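Phospholethanolamine N-methyltransferase 2 (Haemonchus contortus, PDB 4KRI) probably methylates phosphomonomethylethanolamine and related phosphobases with S-adenosylmethionine as methyl donor, in nematode phosphocholine biosynthesis. Local coordinates at residues 321-335 with 419-431. Numbering follows the deposited sequence.
Sequences KVLITMYGVGHGTLS and DDNHNWNFFAAVK. With 1SH (2-(methylamino)ethyl dihydrogen phosphate), chain E.
His422 directs the edge of its imidazole at the face of the Tyr327 ring in a T-shaped stack: NE2 lies over the ring centre, 3.4 Å from Tyr327 CG, with the planes at 70°. Tyr327 CG is anti to its own carbonyl carbon (chi1 -75°), and from there the phenol extends to the substrate, where OH donates a 2.6 Å hydrogen bond to phosphate oxygen O4 of 1SH. With His422 over one face of its ring, Tyr327 illustrates how paired strands can present a ligand-binding group. Trp424 CD1 meets the ring edge at Tyr327 CD1, 4.2 Å away, while Trp424 NE1 and Thr325 OG1 both bond to Asp297, another pocket residue. On the other face of the sheet, Ile324 CD1 reaches the edge of the Phe427 ring, 3.9 Å from CD2.

Four antiparallel hydrogen-bonded pairs, from Val322 with Ala429 to Gly328 with Asn423, set the strand register that brings these side chains together. Beyond them, Asn421 grips the loop with both ends of its amide: ND2 donates to Thr333 O, and OD1 accepts Ser335 N at 2.9 Å. Asp420, the positive-phi residue of the Schellman motif that ends helix 400-418, accepts His331 N-H at OD2 from above the carboxylate plane. Strand 321-329 lies between parallel strand 290-296 and strand 422-430, which pairs onward with 367-371, as in the Rossmann-like methyltransferase fold; helix 206-215 packs on the Thr325 and Trp424 face, and helix 336-345 supplies Tyr341 beside Tyr327.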
loop_
_atom_site.group_PDB
_atom_site.type_symbol
_atom_site.label_atom_id
_atom_site.label_comp_id
_atom_site.label_asym_id
_atom_site.label_seq_id
_atom_site.Cartn_x
_atom_site.Cartn_y
_atom_site.Cartn_z
ATOM N N LYS A 321 9.221 11.069 14.958
ATOM C CA LYS A 321 8.180 10.541 15.838
ATOM C C LYS A 321 7.254 9.572 15.124
ATOM O O LYS A 321 6.863 9.806 13.981
ATOM C CB LYS A 321 7.361 11.689 16.440
ATOM C CG LYS A 321 6.242 11.205 17.360
ATOM C CD LYS A 321 5.601 12.352 18.151
ATOM C CE LYS A 321 6.334 12.609 19.455
ATOM N NZ LYS A 321 5.774 13.766 20.210
ATOM N N VAL A 322 6.921 8.481 15.812
ATOM C CA VAL A 322 5.953 7.509 15.319
ATOM C C VAL A 322 4.695 7.621 16.167
ATOM O O VAL A 322 4.781 7.841 17.365
ATOM C CB VAL A 322 6.526 6.073 15.340
ATOM C CG1 VAL A 322 7.025 5.700 16.733
ATOM C CG2 VAL A 322 5.481 5.055 14.852
ATOM N N LEU A 323 3.528 7.535 15.528
ATOM C CA LEU A 323 2.252 7.539 16.228
ATOM C C LEU A 323 1.347 6.532 15.546
ATOM O O LEU A 323 1.168 6.569 14.333
ATOM C CB LEU A 323 1.631 8.937 16.218
ATOM C CG LEU A 323 0.444 9.175 17.153
ATOM C CD1 LEU A 323 0.361 10.638 17.554
ATOM C CD2 LEU A 323 -0.847 8.737 16.490
ATOM N N ILE A 324 0.800 5.609 16.332
ATOM C CA ILE A 324 -0.036 4.537 15.798
ATOM C C ILE A 324 -1.289 4.392 16.667
ATOM O O ILE A 324 -1.210 4.469 17.897
ATOM C CB ILE A 324 0.736 3.185 15.822
ATOM C CG1 ILE A 324 2.035 3.282 15.008
ATOM C CG2 ILE A 324 -0.126 2.032 15.302
ATOM C CD1 ILE A 324 2.951 2.065 15.152
ATOM N N THR A 325 -2.444 4.205 16.033
ATOM C CA THR A 325 -3.617 3.705 16.743
ATOM C C THR A 325 -3.949 2.343 16.162
ATOM O O THR A 325 -3.697 2.098 14.996
ATOM C CB THR A 325 -4.849 4.646 16.663
ATOM O OG1 THR A 325 -5.398 4.616 15.336
ATOM C CG2 THR A 325 -4.470 6.081 17.039
ATOM N N MET A 326 -4.499 1.442 16.979
ATOM C CA MET A 326 -4.746 0.091 16.489
ATOM C C MET A 326 -5.837 -0.579 17.300
ATOM O O MET A 326 -6.049 -0.224 18.457
ATOM C CB MET A 326 -3.457 -0.738 16.587
ATOM C CG MET A 326 -3.008 -0.949 18.024
ATOM S SD MET A 326 -1.289 -1.469 18.306
ATOM C CE MET A 326 -0.670 -0.008 19.149
ATOM N N TYR A 327 -6.524 -1.551 16.708
ATOM C CA TYR A 327 -7.330 -2.466 17.520
ATOM C C TYR A 327 -6.347 -3.276 18.352
ATOM O O TYR A 327 -5.300 -3.687 17.839
ATOM C CB TYR A 327 -8.141 -3.424 16.634
ATOM C CG TYR A 327 -9.362 -2.837 15.934
ATOM C CD1 TYR A 327 -9.736 -1.511 16.111
ATOM C CD2 TYR A 327 -10.151 -3.634 15.101
ATOM C CE1 TYR A 327 -10.863 -0.987 15.458
ATOM C CE2 TYR A 327 -11.285 -3.126 14.465
ATOM C CZ TYR A 327 -11.633 -1.806 14.646
ATOM O OH TYR A 327 -12.754 -1.312 14.005
ATOM N N GLY A 328 -6.668 -3.501 19.625
ATOM C CA GLY A 328 -5.851 -4.351 20.476
ATOM C C GLY A 328 -6.709 -5.299 21.288
ATOM O O GLY A 328 -7.938 -5.279 21.187
ATOM N N VAL A 329 -6.068 -6.139 22.093
ATOM C CA VAL A 329 -6.821 -7.050 22.951
ATOM C C VAL A 329 -6.744 -6.559 24.395
ATOM O O VAL A 329 -5.701 -6.063 24.842
ATOM C CB VAL A 329 -6.325 -8.509 22.817
ATOM C CG1 VAL A 329 -4.852 -8.624 23.166
ATOM C CG2 VAL A 329 -7.162 -9.449 23.677
ATOM N N GLY A 330 -7.866 -6.665 25.103
ATOM C CA GLY A 330 -7.965 -6.216 26.477
ATOM C C GLY A 330 -7.583 -7.315 27.445
ATOM O O GLY A 330 -6.950 -8.308 27.064
ATOM N N HIS A 331 -7.960 -7.143 28.705
ATOM C CA HIS A 331 -7.551 -8.091 29.731
ATOM C C HIS A 331 -8.704 -8.924 30.276
ATOM O O HIS A 331 -8.546 -9.628 31.270
ATOM C CB HIS A 331 -6.823 -7.371 30.866
ATOM C CG HIS A 331 -5.492 -6.821 30.459
ATOM N ND1 HIS A 331 -5.351 -5.597 29.840
ATOM C CD2 HIS A 331 -4.245 -7.342 30.556
ATOM C CE1 HIS A 331 -4.073 -5.381 29.586
ATOM N NE2 HIS A 331 -3.380 -6.424 30.009
ATOM N N GLY A 332 -9.857 -8.850 29.626
ATOM C CA GLY A 332 -10.995 -9.649 30.049
ATOM C C GLY A 332 -10.948 -11.060 29.494
ATOM O O GLY A 332 -10.125 -11.377 28.636
ATOM N N THR A 333 -11.838 -11.910 29.991
ATOM C CA THR A 333 -11.949 -13.270 29.495
ATOM C C THR A 333 -12.500 -13.251 28.076
ATOM O O THR A 333 -13.592 -12.738 27.832
ATOM C CB THR A 333 -12.884 -14.104 30.388
ATOM O OG1 THR A 333 -12.520 -13.918 31.768
ATOM C CG2 THR A 333 -12.779 -15.576 30.021
ATOM N N LEU A 334 -11.743 -13.819 27.146
ATOM C CA LEU A 334 -12.115 -13.782 25.734
ATOM C C LEU A 334 -13.333 -14.661 25.448
ATOM O O LEU A 334 -13.382 -15.810 25.872
ATOM C CB LEU A 334 -10.936 -14.222 24.863
ATOM C CG LEU A 334 -9.664 -13.375 24.972
ATOM C CD1 LEU A 334 -8.713 -13.676 23.824
ATOM C CD2 LEU A 334 -10.004 -11.891 25.017
ATOM N N SER A 335 -14.313 -14.117 24.729
ATOM C CA SER A 335 -15.485 -14.899 24.326
ATOM C C SER A 335 -15.230 -15.639 23.014
ATOM O O SER A 335 -14.401 -15.216 22.208
ATOM C CB SER A 335 -16.710 -14.002 24.174
ATOM O OG SER A 335 -16.632 -13.242 22.981
ATOM N N ASP A 419 -16.913 -6.944 27.336
ATOM C CA ASP A 419 -16.183 -8.042 27.961
ATOM C C ASP A 419 -14.694 -7.715 28.144
ATOM O O ASP A 419 -13.927 -8.542 28.642
ATOM C CB ASP A 419 -16.367 -9.315 27.127
ATOM C CG ASP A 419 -17.811 -9.757 27.060
ATOM O OD1 ASP A 419 -18.556 -9.495 28.029
ATOM O OD2 ASP A 419 -18.203 -10.366 26.044
ATOM N N ASP A 420 -14.305 -6.497 27.759
ATOM C CA ASP A 420 -12.895 -6.069 27.711
ATOM C C ASP A 420 -12.050 -7.014 26.863
ATOM O O ASP A 420 -10.910 -7.336 27.212
ATOM C CB ASP A 420 -12.285 -5.898 29.117
ATOM C CG ASP A 420 -11.029 -5.025 29.108
ATOM O OD1 ASP A 420 -11.049 -3.956 28.458
ATOM O OD2 ASP A 420 -10.013 -5.407 29.736
ATOM N N ASN A 421 -12.622 -7.458 25.745
ATOM C CA ASN A 421 -11.870 -8.226 24.764
ATOM C C ASN A 421 -11.252 -7.257 23.749
ATOM O O ASN A 421 -10.049 -7.278 23.498
ATOM C CB ASN A 421 -12.780 -9.209 24.024
ATOM C CG ASN A 421 -13.293 -10.356 24.910
ATOM O OD1 ASN A 421 -13.902 -11.292 24.396
ATOM N ND2 ASN A 421 -13.046 -10.291 26.220
ATOM N N HIS A 422 -12.099 -6.399 23.187
ATOM C CA HIS A 422 -11.714 -5.475 22.117
ATOM C C HIS A 422 -11.287 -4.146 22.732
ATOM O O HIS A 422 -12.068 -3.508 23.433
ATOM C CB HIS A 422 -12.930 -5.258 21.206
ATOM C CG HIS A 422 -12.617 -4.629 19.889
ATOM N ND1 HIS A 422 -13.327 -4.910 18.740
ATOM C CD2 HIS A 422 -11.684 -3.705 19.534
ATOM C CE1 HIS A 422 -12.842 -4.201 17.737
ATOM N NE2 HIS A 422 -11.848 -3.464 18.193
ATOM N N ASN A 423 -10.049 -3.726 22.476
ATOM C CA ASN A 423 -9.588 -2.422 22.932
ATOM C C ASN A 423 -9.136 -1.563 21.751
ATOM O O ASN A 423 -8.857 -2.077 20.663
ATOM C CB ASN A 423 -8.423 -2.565 23.930
ATOM C CG ASN A 423 -8.877 -2.877 25.347
ATOM O OD1 ASN A 423 -10.025 -3.269 25.583
ATOM N ND2 ASN A 423 -7.969 -2.711 26.303
ATOM N N TRP A 424 -9.057 -0.254 21.969
ATOM C CA TRP A 424 -8.580 0.655 20.926
ATOM C C TRP A 424 -7.395 1.386 21.522
ATOM O O TRP A 424 -7.560 2.192 22.447
ATOM C CB TRP A 424 -9.672 1.642 20.508
ATOM C CG TRP A 424 -9.294 2.458 19.282
ATOM C CD1 TRP A 424 -8.623 2.010 18.180
ATOM C CD2 TRP A 424 -9.534 3.861 19.063
ATOM N NE1 TRP A 424 -8.456 3.042 17.278
ATOM C CE2 TRP A 424 -8.998 4.189 17.805
ATOM C CE3 TRP A 424 -10.156 4.868 19.815
ATOM C CZ2 TRP A 424 -9.065 5.483 17.271
ATOM C CZ3 TRP A 424 -10.227 6.155 19.286
ATOM C CH2 TRP A 424 -9.679 6.450 18.027
ATOM N N ASN A 425 -6.198 1.080 21.019
ATOM C CA ASN A 425 -4.960 1.510 21.660
ATOM C C ASN A 425 -4.192 2.589 20.899
ATOM O O ASN A 425 -4.228 2.630 19.673
ATOM C CB ASN A 425 -4.043 0.306 21.878
ATOM C CG ASN A 425 -4.564 -0.634 22.948
ATOM O OD1 ASN A 425 -5.305 -0.220 23.843
ATOM N ND2 ASN A 425 -4.160 -1.899 22.876
ATOM N N PHE A 426 -3.489 3.431 21.654
ATOM C CA PHE A 426 -2.662 4.514 21.130
ATOM C C PHE A 426 -1.206 4.263 21.535
ATOM O O PHE A 426 -0.925 3.867 22.669
ATOM C CB PHE A 426 -3.144 5.836 21.737
ATOM C CG PHE A 426 -2.254 7.021 21.439
ATOM C CD1 PHE A 426 -2.527 7.839 20.359
ATOM C CD2 PHE A 426 -1.179 7.337 22.261
ATOM C CE1 PHE A 426 -1.723 8.934 20.079
ATOM C CE2 PHE A 426 -0.370 8.424 21.994
ATOM C CZ PHE A 426 -0.642 9.227 20.898
ATOM N N PHE A 427 -0.284 4.477 20.608
ATOM C CA PHE A 427 1.141 4.367 20.889
ATOM C C PHE A 427 1.867 5.507 20.180
ATOM O O PHE A 427 1.603 5.786 19.013
ATOM C CB PHE A 427 1.677 3.015 20.404
ATOM C CG PHE A 427 3.161 2.999 20.158
ATOM C CD1 PHE A 427 4.063 3.002 21.218
ATOM C CD2 PHE A 427 3.651 2.955 18.865
ATOM C CE1 PHE A 427 5.436 2.992 20.980
ATOM C CE2 PHE A 427 5.022 2.951 18.618
ATOM C CZ PHE A 427 5.914 2.964 19.678
ATOM N N ALA A 428 2.761 6.186 20.892
ATOM C CA ALA A 428 3.652 7.154 20.247
ATOM C C ALA A 428 5.043 7.027 20.844
ATOM O O ALA A 428 5.183 6.594 21.983
ATOM C CB ALA A 428 3.126 8.571 20.420
ATOM N N ALA A 429 6.070 7.390 20.079
ATOM C CA ALA A 429 7.443 7.349 20.572
ATOM C C ALA A 429 8.348 8.098 19.619
ATOM O O ALA A 429 7.940 8.464 18.506
ATOM C CB ALA A 429 7.924 5.907 20.732
ATOM N N VAL A 430 9.575 8.333 20.061
ATOM C CA VAL A 430 10.535 9.072 19.252
ATOM C C VAL A 430 11.834 8.281 19.038
ATOM O O VAL A 430 12.231 7.465 19.883
ATOM C CB VAL A 430 10.807 10.500 19.826
ATOM C CG1 VAL A 430 9.520 11.158 20.269
ATOM C CG2 VAL A 430 11.731 10.443 20.988
ATOM N N LYS A 431 12.472 8.513 17.896
ATOM C CA LYS A 431 13.774 7.927 17.612
ATOM C C LYS A 431 14.815 8.835 18.238
ATOM O O LYS A 431 14.752 10.041 18.063
ATOM C CB LYS A 431 14.000 7.849 16.101
ATOM C CG LYS A 431 15.366 7.285 15.705
ATOM C CD LYS A 431 15.393 6.961 14.209
ATOM C CE LYS A 431 16.758 6.453 13.760
ATOM N NZ LYS A 431 16.662 6.060 12.313
HETATM O O4 1SH E . -14.263 -3.014 12.792
HETATM P P1 1SH E . -13.907 -3.914 11.612
HETATM O O1 1SH E . -13.315 -5.195 12.049
HETATM O O3 1SH E . -15.205 -4.185 10.759
HETATM O O2 1SH E . -12.820 -3.171 10.731
HETATM C C1 1SH E . -13.070 -1.928 10.322
HETATM C C2 1SH E . -11.903 -1.194 9.674
HETATM N N1 1SH E . -10.778 -0.883 10.511
HETATM C C3 1SH E . -9.754 -0.362 9.680
HETATM O O HOH W 1 -4.510 -3.616 25.254
HETATM O O HOH W 2 -7.763 -3.491 29.012
HETATM O O HOH W 3 -14.414 -10.503 30.520
HETATM O O HOH W 4 -17.052 -10.802 23.860
#